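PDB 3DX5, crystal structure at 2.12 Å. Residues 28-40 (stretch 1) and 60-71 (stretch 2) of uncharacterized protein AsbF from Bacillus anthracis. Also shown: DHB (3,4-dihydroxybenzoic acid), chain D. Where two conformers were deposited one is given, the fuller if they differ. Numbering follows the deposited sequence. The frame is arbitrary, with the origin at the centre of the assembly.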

# COMPACT_ATOMS: atom_id res chain seq x y z
N GLY A 28 8.37 10.87 -22.11
CA GLY A 28 7.53 11.93 -22.69
C GLY A 28 6.34 12.38 -21.84
O GLY A 28 5.49 13.12 -22.31
N PHE A 29 6.26 11.95 -20.58
CA PHE A 29 5.28 12.55 -19.67
C PHE A 29 5.64 14.01 -19.44
O PHE A 29 6.82 14.38 -19.44
CB PHE A 29 5.25 11.85 -18.34
CG PHE A 29 4.69 10.46 -18.41
CD1 PHE A 29 3.31 10.25 -18.35
CD2 PHE A 29 5.54 9.38 -18.59
CE1 PHE A 29 2.79 8.95 -18.43
CE2 PHE A 29 5.04 8.09 -18.65
CZ PHE A 29 3.65 7.87 -18.56
N GLU A 30 4.64 14.84 -19.21
CA GLU A 30 4.93 16.23 -18.86
C GLU A 30 4.55 16.58 -17.45
O GLU A 30 4.70 17.73 -17.01
CB GLU A 30 4.25 17.16 -19.85
CG GLU A 30 5.00 17.20 -21.16
CD GLU A 30 4.25 18.01 -22.19
OE1 GLU A 30 4.01 19.21 -21.98
OE2 GLU A 30 3.85 17.42 -23.19
N GLY A 31 4.06 15.59 -16.71
CA GLY A 31 3.66 15.84 -15.35
C GLY A 31 3.78 14.60 -14.49
O GLY A 31 3.84 13.46 -15.01
N ILE A 32 3.86 14.84 -13.18
CA ILE A 32 3.79 13.75 -12.19
C ILE A 32 2.68 14.11 -11.20
O ILE A 32 2.65 15.21 -10.66
CB ILE A 32 5.15 13.57 -11.48
CG1 ILE A 32 6.18 13.02 -12.49
CG2 ILE A 32 4.99 12.63 -10.25
CD1 ILE A 32 7.62 13.15 -11.98
N GLU A 33 1.76 13.17 -10.98
CA GLU A 33 0.72 13.33 -9.98
C GLU A 33 1.24 12.58 -8.78
O GLU A 33 1.42 11.32 -8.79
CB GLU A 33 -0.63 12.76 -10.49
CG GLU A 33 -1.69 12.58 -9.36
CD GLU A 33 -3.01 11.98 -9.88
OE1 GLU A 33 -3.24 11.95 -11.12
OE2 GLU A 33 -3.83 11.51 -9.04
N LEU A 34 1.53 13.34 -7.72
CA LEU A 34 2.26 12.82 -6.59
C LEU A 34 1.28 12.38 -5.52
O LEU A 34 0.50 13.22 -5.03
CB LEU A 34 3.18 13.90 -6.03
CG LEU A 34 4.23 13.54 -4.99
CD1 LEU A 34 5.10 12.37 -5.34
CD2 LEU A 34 5.10 14.80 -4.84
N TRP A 35 1.34 11.11 -5.12
CA TRP A 35 0.50 10.61 -4.03
C TRP A 35 0.88 11.35 -2.73
O TRP A 35 2.07 11.59 -2.48
CB TRP A 35 0.82 9.12 -3.88
CG TRP A 35 -0.23 8.27 -3.24
CD1 TRP A 35 -1.59 8.54 -3.08
CD2 TRP A 35 -0.02 6.95 -2.71
NE1 TRP A 35 -2.21 7.45 -2.46
CE2 TRP A 35 -1.26 6.48 -2.23
CE3 TRP A 35 1.12 6.12 -2.60
CZ2 TRP A 35 -1.40 5.20 -1.64
CZ3 TRP A 35 0.98 4.86 -2.01
CH2 TRP A 35 -0.27 4.42 -1.54
N GLY A 36 -0.12 11.74 -1.93
CA GLY A 36 0.10 12.57 -0.77
C GLY A 36 1.09 11.97 0.22
O GLY A 36 1.95 12.70 0.76
N THR A 37 1.01 10.65 0.46
CA THR A 37 1.95 10.04 1.40
C THR A 37 3.40 10.08 0.90
O THR A 37 4.34 10.22 1.70
CB THR A 37 1.54 8.58 1.78
OG1 THR A 37 2.42 8.14 2.81
CG2 THR A 37 1.66 7.61 0.55
N HIS A 38 3.58 9.95 -0.43
CA HIS A 38 4.89 10.11 -1.04
C HIS A 38 5.43 11.54 -0.88
O HIS A 38 6.60 11.71 -0.51
CB HIS A 38 4.83 9.75 -2.54
CG HIS A 38 4.68 8.28 -2.80
ND1 HIS A 38 4.35 7.77 -4.04
CD2 HIS A 38 4.81 7.21 -1.97
CE1 HIS A 38 4.36 6.45 -3.98
NE2 HIS A 38 4.61 6.08 -2.74
N ALA A 39 4.59 12.54 -1.18
CA ALA A 39 4.93 13.96 -0.96
C ALA A 39 5.39 14.21 0.50
O ALA A 39 6.45 14.81 0.75
CB ALA A 39 3.68 14.85 -1.29
N GLN A 40 4.60 13.75 1.46
CA GLN A 40 4.87 13.96 2.87
C GLN A 40 6.17 13.31 3.28
O GLN A 40 6.98 13.90 4.01
CB GLN A 40 3.70 13.40 3.71
CG GLN A 40 3.96 13.44 5.25
CD GLN A 40 4.02 14.89 5.81
OE1 GLN A 40 3.59 15.85 5.17
NE2 GLN A 40 4.57 15.03 7.00
N LYS A 60 13.22 19.53 -17.78
CA LYS A 60 12.81 18.25 -18.32
C LYS A 60 11.35 18.31 -18.83
O LYS A 60 10.76 17.27 -19.12
CB LYS A 60 12.93 17.18 -17.24
CG LYS A 60 14.34 16.86 -16.74
CD LYS A 60 14.21 15.78 -15.66
CE LYS A 60 15.58 15.36 -15.09
NZ LYS A 60 16.12 16.35 -14.16
N THR A 61 10.79 19.53 -18.90
CA THR A 61 9.39 19.78 -19.23
C THR A 61 8.48 18.94 -18.33
O THR A 61 7.55 18.31 -18.81
CB THR A 61 9.06 19.53 -20.75
OG1 THR A 61 10.13 20.03 -21.56
CG2 THR A 61 7.77 20.23 -21.16
N LEU A 62 8.79 18.90 -17.04
CA LEU A 62 8.01 18.17 -16.05
C LEU A 62 7.52 19.16 -14.99
O LEU A 62 8.09 20.20 -14.82
CB LEU A 62 8.86 17.07 -15.36
CG LEU A 62 9.01 15.79 -16.17
CD1 LEU A 62 10.05 14.88 -15.50
CD2 LEU A 62 7.63 15.09 -16.31
N GLU A 63 6.44 18.80 -14.30
CA GLU A 63 5.95 19.56 -13.19
C GLU A 63 5.15 18.58 -12.32
O GLU A 63 4.84 17.47 -12.75
CB GLU A 63 5.04 20.71 -13.68
CG GLU A 63 3.71 20.22 -14.30
CD GLU A 63 2.97 21.36 -15.02
OE1 GLU A 63 2.10 22.01 -14.37
OE2 GLU A 63 3.26 21.60 -16.22
N ILE A 64 4.83 18.98 -11.10
CA ILE A 64 3.93 18.20 -10.26
C ILE A 64 2.52 18.69 -10.58
O ILE A 64 2.23 19.88 -10.43
CB ILE A 64 4.30 18.34 -8.76
CG1 ILE A 64 5.77 17.93 -8.53
CG2 ILE A 64 3.27 17.59 -7.85
CD1 ILE A 64 6.11 16.46 -8.94
N THR A 65 1.65 17.81 -11.06
CA THR A 65 0.33 18.25 -11.56
C THR A 65 -0.69 18.46 -10.43
O THR A 65 -1.65 19.24 -10.57
CB THR A 65 -0.28 17.26 -12.63
OG1 THR A 65 -0.74 16.05 -11.99
CG2 THR A 65 0.74 16.86 -13.67
N MSE A 66 -0.48 17.75 -9.32
CA MSE A 66 -1.48 17.61 -8.28
C MSE A 66 -0.88 16.73 -7.19
O MSE A 66 -0.06 15.85 -7.48
CB MSE A 66 -2.73 16.93 -8.85
CG MSE A 66 -3.90 16.71 -7.85
SE MSE A 66 -5.61 16.43 -8.83
CE MSE A 66 -5.23 14.69 -9.63
N ILE A 67 -1.31 16.95 -5.96
CA ILE A 67 -1.06 15.99 -4.90
C ILE A 67 -2.37 15.28 -4.59
O ILE A 67 -3.40 15.94 -4.34
CB ILE A 67 -0.52 16.69 -3.65
CG1 ILE A 67 0.88 17.26 -3.99
CG2 ILE A 67 -0.47 15.71 -2.49
CD1 ILE A 67 1.36 18.31 -3.02
N SER A 68 -2.34 13.95 -4.59
CA SER A 68 -3.57 13.19 -4.46
C SER A 68 -3.67 12.48 -3.11
O SER A 68 -2.84 11.62 -2.77
CB SER A 68 -3.73 12.24 -5.65
OG SER A 68 -3.59 12.99 -6.84
N ASP A 69 -4.67 12.86 -2.33
CA ASP A 69 -4.75 12.42 -0.97
C ASP A 69 -6.19 12.07 -0.62
O ASP A 69 -6.96 11.71 -1.51
CB ASP A 69 -4.14 13.48 -0.05
CG ASP A 69 -3.46 12.85 1.19
OD1 ASP A 69 -2.28 13.17 1.45
OD2 ASP A 69 -4.12 12.04 1.91
N TYR A 70 -6.53 12.14 0.67
CA TYR A 70 -7.79 11.62 1.20
C TYR A 70 -8.08 12.51 2.39
O TYR A 70 -7.30 12.52 3.35
CB TYR A 70 -7.63 10.14 1.69
CG TYR A 70 -6.91 9.24 0.67
CD1 TYR A 70 -7.65 8.51 -0.29
CD2 TYR A 70 -5.50 9.15 0.64
CE1 TYR A 70 -6.99 7.71 -1.25
CE2 TYR A 70 -4.85 8.39 -0.33
CZ TYR A 70 -5.60 7.67 -1.27
OH TYR A 70 -4.95 6.90 -2.22
N LEU A 71 -9.14 13.29 2.35
CA LEU A 71 -9.46 14.12 3.51
C LEU A 71 -10.71 13.58 4.18
O LEU A 71 -11.73 13.43 3.55
CB LEU A 71 -9.65 15.58 3.11
CG LEU A 71 -8.42 16.20 2.45
CD1 LEU A 71 -8.78 17.56 1.82
CD2 LEU A 71 -7.27 16.32 3.50
C1 DHB D . -7.72 5.33 -5.90
C2 DHB D . -8.13 5.91 -7.10
C3 DHB D . -8.95 5.20 -7.98
O3 DHB D . -9.40 5.70 -9.17
C4 DHB D . -9.38 3.85 -7.60
O4 DHB D . -10.18 3.20 -8.48
C5 DHB D . -8.98 3.29 -6.39
C6 DHB D . -8.14 4.05 -5.55
C DHB D . -6.81 6.13 -4.97
O1 DHB D . -6.43 5.71 -3.88
O2 DHB D . -6.37 7.32 -5.36
O HOH W 1 8.93 15.55 -20.43
O HOH W 2 5.00 20.27 -17.75

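Two neighbouring parallel strands, 31-35 and 64-68, form the heart of this contact, their axes only 18° apart and 4.4 Å at closest approach. Before the pairing begins, water does some of the joining: one water lies 2.6 Å from F29 O and 2.8 Å from K60 O, and a second lies 2.7 Å from both E30 O and E63 OE2. L62 fills the space beside this turn, its CD2 3.3 Å from F29 O, while the ring of F29 leads away from stretch 2.

G31 opens the strand, and its lack of a side chain matters. An ideal CB would sit 2.3 Å from T65 CG2, a clash; with hydrogen there instead, G31 CA packs 3.5 Å from that methyl.

I32 starts the regular ladder. Its N donates to E63 O (2.8 Å) and its O accepts from T65 N (2.8 Å), so one residue reaches the two neighbours of I64, as parallel pairing requires. Its side chain shares a face with I64, where I32 CB lies 4.0 Å from I64 CD1; branched aliphatics suit this buried, apolar layer.

E33 points to the other face and brings a carboxylate into a buried setting. S68 OG donates to E33 OE2 at 2.7 Å, and both carboxylate oxygens have further hydrogen bonds elsewhere in the structure, so the acid is well satisfied. The extended t, t start of its side chain carries the acid outward from the strand, and the selenomethionine M66 packs its CE 3.5 Å from E33 CD.

L34 returns to the aliphatic face, its CB 4.1 Å from I64 CG2. Its backbone repeats the motif of I32: L34 N donates to M66 O and S68 N to L34 O, both at 3.0 Å.

W35 ends the strand and occupies the helix N-cap position, where its O accepts from A39 N (3.0 Å). On the face it shares with E33 and S68, its indole NE1 donates to Y70 OH (2.8 Å). The two rings meet rim to rim, which leaves the hydroxyl in the indole plane to accept that proton. Y70 OH in turn donates to O1 of the bound 3,4-dihydroxybenzoic acid at 2.5 Å, linking the strand contact to the ligand.

G36 begins the helix, with its N donating to S68 O (2.8 Å). A CB here would point toward stretch 2 and fall 1.9 Å from D69 OD1; glycine lets the backbone come close. One turn on, the small A39 faces the strand, its CB 4.4 Å from I67 CG2.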